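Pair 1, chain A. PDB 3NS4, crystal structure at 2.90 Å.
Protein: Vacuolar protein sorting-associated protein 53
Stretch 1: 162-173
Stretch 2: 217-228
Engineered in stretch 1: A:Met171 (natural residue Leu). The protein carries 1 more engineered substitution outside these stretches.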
# COMPACT_ATOMS: atom_id res chain seq x y z
N PRO A 162 15.50 -6.92 -8.14
CA PRO A 162 16.47 -5.99 -8.78
C PRO A 162 16.01 -5.58 -10.16
O PRO A 162 15.00 -6.07 -10.65
CB PRO A 162 17.76 -6.81 -8.85
CG PRO A 162 17.30 -8.26 -8.77
CD PRO A 162 16.07 -8.27 -7.92
N TRP A 163 16.73 -4.65 -10.79
CA TRP A 163 16.38 -4.18 -12.14
C TRP A 163 16.81 -5.15 -13.25
O TRP A 163 17.61 -4.81 -14.13
CB TRP A 163 16.96 -2.77 -12.40
CG TRP A 163 16.38 -1.71 -11.50
CD1 TRP A 163 17.02 -1.00 -10.51
CD2 TRP A 163 15.01 -1.29 -11.48
NE1 TRP A 163 16.14 -0.14 -9.90
CE2 TRP A 163 14.90 -0.30 -10.47
CE3 TRP A 163 13.87 -1.64 -12.22
CZ2 TRP A 163 13.68 0.33 -10.19
CZ3 TRP A 163 12.66 -1.01 -11.93
CH2 TRP A 163 12.58 -0.03 -10.93
N ASP A 164 16.26 -6.36 -13.18
CA ASP A 164 16.54 -7.43 -14.13
C ASP A 164 15.35 -7.56 -15.06
O ASP A 164 14.31 -8.13 -14.70
CB ASP A 164 16.81 -8.75 -13.37
CG ASP A 164 17.16 -9.91 -14.30
OD1 ASP A 164 17.61 -9.68 -15.44
OD2 ASP A 164 17.00 -11.08 -13.86
N LEU A 165 15.51 -7.01 -16.25
CA LEU A 165 14.45 -7.02 -17.24
C LEU A 165 13.90 -8.43 -17.49
O LEU A 165 12.69 -8.61 -17.61
CB LEU A 165 14.94 -6.37 -18.53
CG LEU A 165 13.83 -5.77 -19.40
CD1 LEU A 165 14.38 -4.78 -20.39
CD2 LEU A 165 13.06 -6.82 -20.11
N ALA A 166 14.78 -9.42 -17.54
CA ALA A 166 14.39 -10.82 -17.75
C ALA A 166 13.45 -11.31 -16.65
O ALA A 166 12.45 -11.97 -16.93
CB ALA A 166 15.62 -11.73 -17.85
N LEU A 167 13.78 -10.99 -15.40
CA LEU A 167 12.96 -11.35 -14.27
C LEU A 167 11.64 -10.55 -14.26
O LEU A 167 10.59 -11.09 -13.92
CB LEU A 167 13.76 -11.14 -13.00
CG LEU A 167 13.13 -11.33 -11.63
CD1 LEU A 167 12.21 -12.57 -11.51
CD2 LEU A 167 14.26 -11.37 -10.60
N TRP A 168 11.69 -9.27 -14.61
CA TRP A 168 10.48 -8.47 -14.69
C TRP A 168 9.47 -9.03 -15.70
O TRP A 168 8.28 -9.18 -15.41
CB TRP A 168 10.83 -7.04 -15.03
CG TRP A 168 11.21 -6.25 -13.84
CD1 TRP A 168 12.38 -6.31 -13.15
CD2 TRP A 168 10.40 -5.25 -13.18
NE1 TRP A 168 12.35 -5.42 -12.09
CE2 TRP A 168 11.15 -4.76 -12.09
CE3 TRP A 168 9.10 -4.74 -13.40
CZ2 TRP A 168 10.67 -3.75 -11.23
CZ3 TRP A 168 8.62 -3.75 -12.55
CH2 TRP A 168 9.41 -3.26 -11.48
N LYS A 169 9.96 -9.35 -16.89
CA LYS A 169 9.12 -9.95 -17.92
C LYS A 169 8.64 -11.31 -17.47
O LYS A 169 7.54 -11.71 -17.81
CB LYS A 169 9.86 -10.11 -19.25
CG LYS A 169 10.02 -8.85 -20.03
CD LYS A 169 10.71 -9.09 -21.37
CE LYS A 169 10.67 -7.84 -22.26
NZ LYS A 169 11.36 -8.02 -23.56
N LYS A 170 9.48 -12.03 -16.74
CA LYS A 170 9.16 -13.36 -16.21
C LYS A 170 7.93 -13.18 -15.30
O LYS A 170 6.95 -13.95 -15.34
CB LYS A 170 10.41 -13.95 -15.47
CG LYS A 170 10.50 -15.49 -15.18
CD LYS A 170 9.75 -15.96 -13.89
CE LYS A 170 9.83 -17.50 -13.65
NZ LYS A 170 9.17 -18.05 -12.37
N MSE A 171 7.95 -12.10 -14.52
CA MSE A 171 6.90 -11.85 -13.56
C MSE A 171 5.67 -11.30 -14.23
O MSE A 171 4.54 -11.69 -13.92
CB MSE A 171 7.40 -10.86 -12.51
CG MSE A 171 8.44 -11.41 -11.54
SE MSE A 171 7.94 -13.12 -10.70
CE MSE A 171 6.01 -12.86 -10.49
N TRP A 172 5.92 -10.39 -15.15
CA TRP A 172 4.89 -9.68 -15.83
C TRP A 172 4.04 -10.54 -16.75
O TRP A 172 2.84 -10.33 -16.89
CB TRP A 172 5.54 -8.57 -16.63
CG TRP A 172 4.64 -8.02 -17.63
CD1 TRP A 172 4.63 -8.29 -18.96
CD2 TRP A 172 3.55 -7.14 -17.38
NE1 TRP A 172 3.61 -7.61 -19.57
CE2 TRP A 172 2.92 -6.89 -18.62
CE3 TRP A 172 3.04 -6.53 -16.23
CZ2 TRP A 172 1.82 -6.05 -18.76
CZ3 TRP A 172 1.95 -5.68 -16.35
CH2 TRP A 172 1.34 -5.45 -17.62
N SER A 173 4.68 -11.49 -17.40
CA SER A 173 3.99 -12.33 -18.33
C SER A 173 2.82 -12.98 -17.69
O SER A 173 1.75 -13.02 -18.28
CB SER A 173 4.90 -13.44 -18.88
OG SER A 173 4.12 -14.44 -19.54
N PRO A 217 17.44 1.26 -23.64
CA PRO A 217 16.42 1.12 -24.70
C PRO A 217 15.40 -0.04 -24.51
O PRO A 217 14.22 0.12 -24.86
CB PRO A 217 17.26 0.91 -25.97
CG PRO A 217 18.65 0.59 -25.48
CD PRO A 217 18.80 1.32 -24.20
N ASN A 218 15.85 -1.18 -23.98
CA ASN A 218 14.97 -2.33 -23.76
C ASN A 218 13.95 -1.99 -22.73
O ASN A 218 12.75 -2.17 -22.97
CB ASN A 218 15.77 -3.54 -23.31
CG ASN A 218 16.58 -4.12 -24.42
OD1 ASN A 218 16.04 -4.60 -25.42
ND2 ASN A 218 17.90 -4.09 -24.27
N TRP A 219 14.44 -1.52 -21.58
CA TRP A 219 13.60 -1.06 -20.48
C TRP A 219 12.65 -0.03 -21.00
O TRP A 219 11.44 -0.14 -20.83
CB TRP A 219 14.44 -0.45 -19.37
CG TRP A 219 14.83 -1.47 -18.39
CD1 TRP A 219 16.05 -2.06 -18.26
CD2 TRP A 219 13.98 -2.08 -17.41
NE1 TRP A 219 16.01 -2.99 -17.23
CE2 TRP A 219 14.75 -3.02 -16.70
CE3 TRP A 219 12.63 -1.92 -17.06
CZ2 TRP A 219 14.23 -3.80 -15.67
CZ3 TRP A 219 12.11 -2.69 -16.03
CH2 TRP A 219 12.91 -3.61 -15.34
N SER A 220 13.23 0.98 -21.65
CA SER A 220 12.45 2.04 -22.24
C SER A 220 11.28 1.42 -23.02
O SER A 220 10.12 1.80 -22.82
CB SER A 220 13.34 2.88 -23.13
OG SER A 220 12.71 4.11 -23.43
N LYS A 221 11.58 0.44 -23.87
CA LYS A 221 10.56 -0.23 -24.67
C LYS A 221 9.56 -1.06 -23.82
O LYS A 221 8.36 -1.10 -24.10
CB LYS A 221 11.22 -1.08 -25.76
CG LYS A 221 10.30 -1.40 -26.92
CD LYS A 221 10.97 -2.28 -27.98
CE LYS A 221 11.29 -3.69 -27.45
NZ LYS A 221 11.84 -4.59 -28.51
N PHE A 222 10.08 -1.71 -22.79
CA PHE A 222 9.26 -2.51 -21.89
C PHE A 222 8.22 -1.65 -21.17
O PHE A 222 7.07 -2.03 -21.05
CB PHE A 222 10.15 -3.25 -20.88
CG PHE A 222 9.39 -4.03 -19.84
CD1 PHE A 222 8.73 -5.20 -20.18
CD2 PHE A 222 9.33 -3.59 -18.53
CE1 PHE A 222 8.00 -5.93 -19.23
CE2 PHE A 222 8.62 -4.33 -17.56
CZ PHE A 222 7.95 -5.50 -17.91
N VAL A 223 8.66 -0.49 -20.71
CA VAL A 223 7.81 0.47 -20.01
C VAL A 223 6.67 1.02 -20.88
O VAL A 223 5.50 0.94 -20.51
CB VAL A 223 8.67 1.66 -19.51
CG1 VAL A 223 7.81 2.80 -18.96
CG2 VAL A 223 9.67 1.21 -18.49
N ARG A 224 7.04 1.58 -22.04
CA ARG A 224 6.08 2.27 -22.91
C ARG A 224 5.16 1.37 -23.68
O ARG A 224 4.00 1.71 -23.85
CB ARG A 224 6.75 3.34 -23.78
CG ARG A 224 7.43 4.38 -22.87
CD ARG A 224 8.08 5.56 -23.56
NE ARG A 224 8.89 6.31 -22.58
CZ ARG A 224 9.51 7.47 -22.81
NH1 ARG A 224 9.42 8.06 -24.00
NH2 ARG A 224 10.21 8.05 -21.85
N GLN A 225 5.66 0.20 -24.09
CA GLN A 225 4.83 -0.74 -24.84
C GLN A 225 4.20 -1.88 -24.04
O GLN A 225 3.03 -2.21 -24.26
CB GLN A 225 5.56 -1.27 -26.08
CG GLN A 225 5.64 -0.23 -27.20
CD GLN A 225 6.30 -0.78 -28.44
OE1 GLN A 225 7.04 -1.76 -28.37
NE2 GLN A 225 6.03 -0.15 -29.58
N ASP A 226 4.95 -2.46 -23.10
CA ASP A 226 4.42 -3.57 -22.27
C ASP A 226 3.63 -3.15 -21.02
O ASP A 226 2.57 -3.72 -20.74
CB ASP A 226 5.53 -4.57 -21.91
CG ASP A 226 5.94 -5.47 -23.10
OD1 ASP A 226 5.05 -6.10 -23.71
OD2 ASP A 226 7.16 -5.57 -23.38
N LEU A 227 4.12 -2.16 -20.28
CA LEU A 227 3.43 -1.65 -19.09
C LEU A 227 2.54 -0.44 -19.38
O LEU A 227 1.34 -0.50 -19.11
CB LEU A 227 4.43 -1.30 -18.00
CG LEU A 227 5.45 -2.35 -17.59
CD1 LEU A 227 6.41 -1.69 -16.64
CD2 LEU A 227 4.86 -3.61 -16.99
N LYS A 228 3.12 0.65 -19.91
CA LYS A 228 2.38 1.87 -20.31
C LYS A 228 2.29 3.03 -19.32
O LYS A 228 3.15 3.92 -19.32
CB LYS A 228 1.01 1.48 -20.82
CG LYS A 228 1.15 0.50 -21.99
CD LYS A 228 -0.16 0.04 -22.62
CE LYS A 228 0.14 -0.79 -23.87
NZ LYS A 228 -1.06 -1.45 -24.44

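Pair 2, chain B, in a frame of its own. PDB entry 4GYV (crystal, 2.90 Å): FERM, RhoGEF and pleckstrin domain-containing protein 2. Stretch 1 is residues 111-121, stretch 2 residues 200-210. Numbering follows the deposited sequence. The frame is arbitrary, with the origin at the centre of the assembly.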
# COMPACT_ATOMS: atom_id res chain seq x y z
N ARG B 111 21.02 9.79 19.71
CA ARG B 111 21.87 8.59 19.79
C ARG B 111 22.08 7.91 18.43
O ARG B 111 22.84 6.95 18.34
CB ARG B 111 21.36 7.60 20.86
CG ARG B 111 21.64 8.07 22.27
CD ARG B 111 20.98 7.20 23.33
NE ARG B 111 21.16 7.74 24.68
CZ ARG B 111 22.30 7.68 25.37
NH1 ARG B 111 22.38 8.19 26.61
NH2 ARG B 111 23.38 7.11 24.83
N HIS B 112 21.46 8.43 17.39
CA HIS B 112 21.51 7.77 16.08
C HIS B 112 22.89 7.66 15.47
O HIS B 112 23.22 6.64 14.92
CB HIS B 112 20.54 8.39 15.09
CG HIS B 112 19.10 8.09 15.38
ND1 HIS B 112 18.07 8.53 14.59
CD2 HIS B 112 18.53 7.41 16.41
CE1 HIS B 112 16.92 8.12 15.10
NE2 HIS B 112 17.18 7.43 16.20
N ASP B 113 23.70 8.71 15.58
CA ASP B 113 25.04 8.64 15.02
C ASP B 113 25.88 7.61 15.78
O ASP B 113 26.78 6.96 15.23
CB ASP B 113 25.71 10.01 15.08
CG ASP B 113 25.80 10.54 16.49
OD1 ASP B 113 24.74 10.94 17.04
OD2 ASP B 113 26.91 10.56 17.05
N GLU B 114 25.56 7.45 17.06
CA GLU B 114 26.19 6.44 17.89
C GLU B 114 25.71 5.04 17.48
O GLU B 114 26.52 4.13 17.32
CB GLU B 114 25.90 6.75 19.35
CG GLU B 114 26.21 5.65 20.33
CD GLU B 114 25.68 5.95 21.73
OE1 GLU B 114 25.80 5.07 22.61
OE2 GLU B 114 25.15 7.08 21.95
N VAL B 115 24.40 4.88 17.28
CA VAL B 115 23.83 3.62 16.81
C VAL B 115 24.51 3.20 15.51
O VAL B 115 24.86 2.05 15.29
CB VAL B 115 22.32 3.78 16.52
CG1 VAL B 115 21.81 2.64 15.61
CG2 VAL B 115 21.53 3.83 17.83
N LEU B 116 24.71 4.18 14.66
CA LEU B 116 25.33 3.94 13.38
C LEU B 116 26.79 3.48 13.51
O LEU B 116 27.14 2.45 12.93
CB LEU B 116 25.22 5.19 12.55
CG LEU B 116 25.62 5.03 11.10
CD1 LEU B 116 24.81 3.91 10.49
CD2 LEU B 116 25.32 6.35 10.43
N THR B 117 27.63 4.21 14.26
CA THR B 117 29.03 3.81 14.34
C THR B 117 29.15 2.40 14.93
O THR B 117 30.01 1.61 14.53
CB THR B 117 29.93 4.78 15.17
OG1 THR B 117 29.53 4.73 16.54
CG2 THR B 117 29.84 6.19 14.70
N GLU B 118 28.27 2.10 15.87
CA GLU B 118 28.33 0.85 16.59
C GLU B 118 27.97 -0.33 15.71
O GLU B 118 28.54 -1.41 15.85
CB GLU B 118 27.42 0.90 17.80
CG GLU B 118 28.02 1.67 18.93
CD GLU B 118 29.39 1.14 19.29
OE1 GLU B 118 30.30 1.96 19.56
OE2 GLU B 118 29.55 -0.10 19.29
N LEU B 119 27.00 -0.11 14.82
CA LEU B 119 26.65 -1.11 13.83
C LEU B 119 27.83 -1.43 12.92
O LEU B 119 28.16 -2.60 12.73
CB LEU B 119 25.47 -0.65 12.98
CG LEU B 119 24.13 -0.68 13.71
CD1 LEU B 119 23.01 -0.17 12.81
CD2 LEU B 119 23.82 -2.07 14.19
N GLU B 120 28.45 -0.40 12.35
CA GLU B 120 29.53 -0.61 11.40
C GLU B 120 30.63 -1.38 12.09
O GLU B 120 31.13 -2.38 11.57
CB GLU B 120 30.05 0.71 10.85
CG GLU B 120 28.93 1.65 10.45
CD GLU B 120 29.27 2.53 9.26
OE1 GLU B 120 30.38 3.12 9.26
OE2 GLU B 120 28.43 2.62 8.33
N LYS B 121 30.97 -0.93 13.29
CA LYS B 121 31.97 -1.58 14.11
C LYS B 121 31.63 -3.07 14.23
O LYS B 121 32.46 -3.92 13.94
CB LYS B 121 32.00 -0.91 15.49
CG LYS B 121 33.22 -1.14 16.34
CD LYS B 121 33.11 -0.33 17.63
CE LYS B 121 34.14 -0.72 18.68
NZ LYS B 121 33.75 -0.17 20.02
N THR B 200 25.22 16.94 11.76
CA THR B 200 26.45 16.99 10.95
C THR B 200 27.32 15.76 11.19
O THR B 200 28.08 15.36 10.32
CB THR B 200 27.31 18.30 11.10
OG1 THR B 200 28.14 18.22 12.25
CG2 THR B 200 26.46 19.58 11.17
N ARG B 201 27.19 15.15 12.36
CA ARG B 201 27.94 13.93 12.62
C ARG B 201 27.44 12.85 11.68
O ARG B 201 28.22 12.06 11.15
CB ARG B 201 27.80 13.51 14.08
CG ARG B 201 29.05 12.92 14.69
CD ARG B 201 29.49 13.74 15.90
NE ARG B 201 28.41 13.92 16.87
CZ ARG B 201 28.51 14.60 18.01
NH1 ARG B 201 29.66 15.19 18.34
NH2 ARG B 201 27.45 14.71 18.82
N LEU B 202 26.12 12.83 11.46
CA LEU B 202 25.49 11.83 10.61
C LEU B 202 25.78 12.08 9.13
O LEU B 202 26.10 11.15 8.39
CB LEU B 202 23.98 11.76 10.89
CG LEU B 202 23.54 10.90 12.09
CD1 LEU B 202 22.19 11.35 12.61
CD2 LEU B 202 23.52 9.39 11.79
N GLU B 203 25.69 13.34 8.70
CA GLU B 203 26.20 13.74 7.39
C GLU B 203 27.63 13.19 7.17
O GLU B 203 27.84 12.38 6.27
CB GLU B 203 26.18 15.28 7.24
CG GLU B 203 24.78 15.93 7.10
CD GLU B 203 24.78 17.48 7.15
OE1 GLU B 203 25.85 18.12 7.23
OE2 GLU B 203 23.68 18.08 7.12
N ASN B 204 28.59 13.60 8.02
CA ASN B 204 29.97 13.13 7.89
C ASN B 204 30.11 11.61 7.81
O ASN B 204 30.85 11.08 6.96
CB ASN B 204 30.84 13.65 9.02
CG ASN B 204 30.97 15.16 9.00
OD1 ASN B 204 30.36 15.83 8.17
ND2 ASN B 204 31.75 15.71 9.93
N LEU B 205 29.37 10.90 8.66
CA LEU B 205 29.35 9.44 8.59
C LEU B 205 28.91 8.85 7.26
O LEU B 205 29.50 7.86 6.81
CB LEU B 205 28.48 8.86 9.69
CG LEU B 205 29.28 8.63 10.96
CD1 LEU B 205 28.43 7.82 11.92
CD2 LEU B 205 30.62 7.95 10.64
N GLN B 206 27.87 9.41 6.64
CA GLN B 206 27.39 8.83 5.38
C GLN B 206 28.41 9.12 4.31
O GLN B 206 28.86 8.20 3.63
CB GLN B 206 26.00 9.32 4.96
CG GLN B 206 25.86 10.80 4.66
CD GLN B 206 24.75 11.11 3.67
OE1 GLN B 206 24.44 10.30 2.80
NE2 GLN B 206 24.16 12.30 3.80
N LYS B 207 28.80 10.38 4.20
CA LYS B 207 29.78 10.77 3.21
C LYS B 207 31.03 9.90 3.30
O LYS B 207 31.55 9.47 2.28
CB LYS B 207 30.12 12.26 3.34
CG LYS B 207 31.00 12.77 2.20
CD LYS B 207 30.20 13.59 1.22
CE LYS B 207 30.90 13.78 -0.10
NZ LYS B 207 30.01 14.58 -0.97
N LEU B 208 31.50 9.59 4.52
CA LEU B 208 32.67 8.71 4.64
C LEU B 208 32.37 7.31 4.12
O LEU B 208 33.25 6.64 3.57
CB LEU B 208 33.17 8.65 6.08
CG LEU B 208 34.32 7.67 6.34
CD1 LEU B 208 35.48 7.97 5.43
CD2 LEU B 208 34.79 7.74 7.77
N THR B 209 31.13 6.87 4.27
CA THR B 209 30.80 5.52 3.86
C THR B 209 30.71 5.40 2.35
O THR B 209 31.32 4.51 1.76
CB THR B 209 29.48 5.02 4.45
OG1 THR B 209 29.35 5.44 5.81
CG2 THR B 209 29.46 3.51 4.37
N GLU B 210 29.94 6.29 1.73
CA GLU B 210 29.72 6.24 0.30
C GLU B 210 31.04 6.50 -0.42
O GLU B 210 31.27 5.98 -1.51
CB GLU B 210 28.60 7.19 -0.16
CG GLU B 210 28.62 8.58 0.49
CD GLU B 210 27.47 9.51 0.03
OE1 GLU B 210 26.29 9.24 0.38
OE2 GLU B 210 27.77 10.51 -0.67

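Pair 1 and pair 2 each set two helices side by side, running in nearly the same direction: the axes cross at 20° in pair 1 and 26° in pair 2, and the backbones of 14 central residues superpose to 0.6 Å. The axes come to 11.5 Å in pair 1 and 9.5 Å in pair 2, in keeping with the bulk between them. Pair 1 fills its seam with aromatic rings and buries 580 Å²; pair 2 uses mainly leucines and buries 390 Å². Neither has a hydrogen bond across the seam.

A:Trp219 matches B:Leu202, and their side-chain centres fall only 0.8 Å apart. Both start sideways and bring their ends nearer the partner helix. The indole turns its edge to the face of A:Trp168, with CH2 of A:Trp219 3.5 Å from CG of A:Trp168. B:Leu202 offers a methyl of its branched side chain instead, its CD2 lying 3.8 Å from CD2 of B:Leu116, the match of A:Trp168. Both partners point toward the other helix, but the tryptophan also anchors its own stretch through a hydrogen bond from A:Trp168 NE1 to A:Pro162 O (3.1 Å).

A:Leu165 matches B:Asp113. In pair 1 the leucine lays CD1 over the five-membered ring of A:Trp219, 3.8 Å from its centroid, a CH-pi contact suited to a flat, electron-rich face. The short aspartate can instead pack its CB 3.8 Å from CG of B:Leu202 while its OD2 makes a long salt bridge to NE of B:Arg201 at 3.7 Å. The arginine's counterpart, A:Asn218, meets A:Leu165 through carbon, CB to CD1 at 3.5 Å.

Further along, A:Phe222 and B:Leu205 both point toward the opposite helix. The phenyl ring directs its edge at the face of A:Trp172, and its CE1 lies 3.6 Å from CG of A:Lys169, whose aliphatic stem packs against the ring while its amine remains free to meet solvent. At the matching place B:Thr117 brings a short methyl, CG2, to 3.5 Å from CD1 of B:Leu205; the same CD1 lies 3.7 Å from CD2 of B:Leu116.

The last level also differs. A:Trp172 receives A:Leu227 over its face, CD2 resting 3.6 Å from the centroid of the six-membered ring; A:Trp172 CZ2 also lies 3.1 Å from A:Asp226 O. B:Glu120 matches A:Trp172, and B:Thr209 matches A:Leu227 only loosely, beside pair 1's wider turn. Partly exposed, B:Glu120 can keep its charged end within reach of solvent. Its OE2 stays 3.9 Å from OG1 of B:Thr209 without a hydrogen bond; that hydroxyl instead bonds B:Leu205 O at 2.6 Å within its own helix.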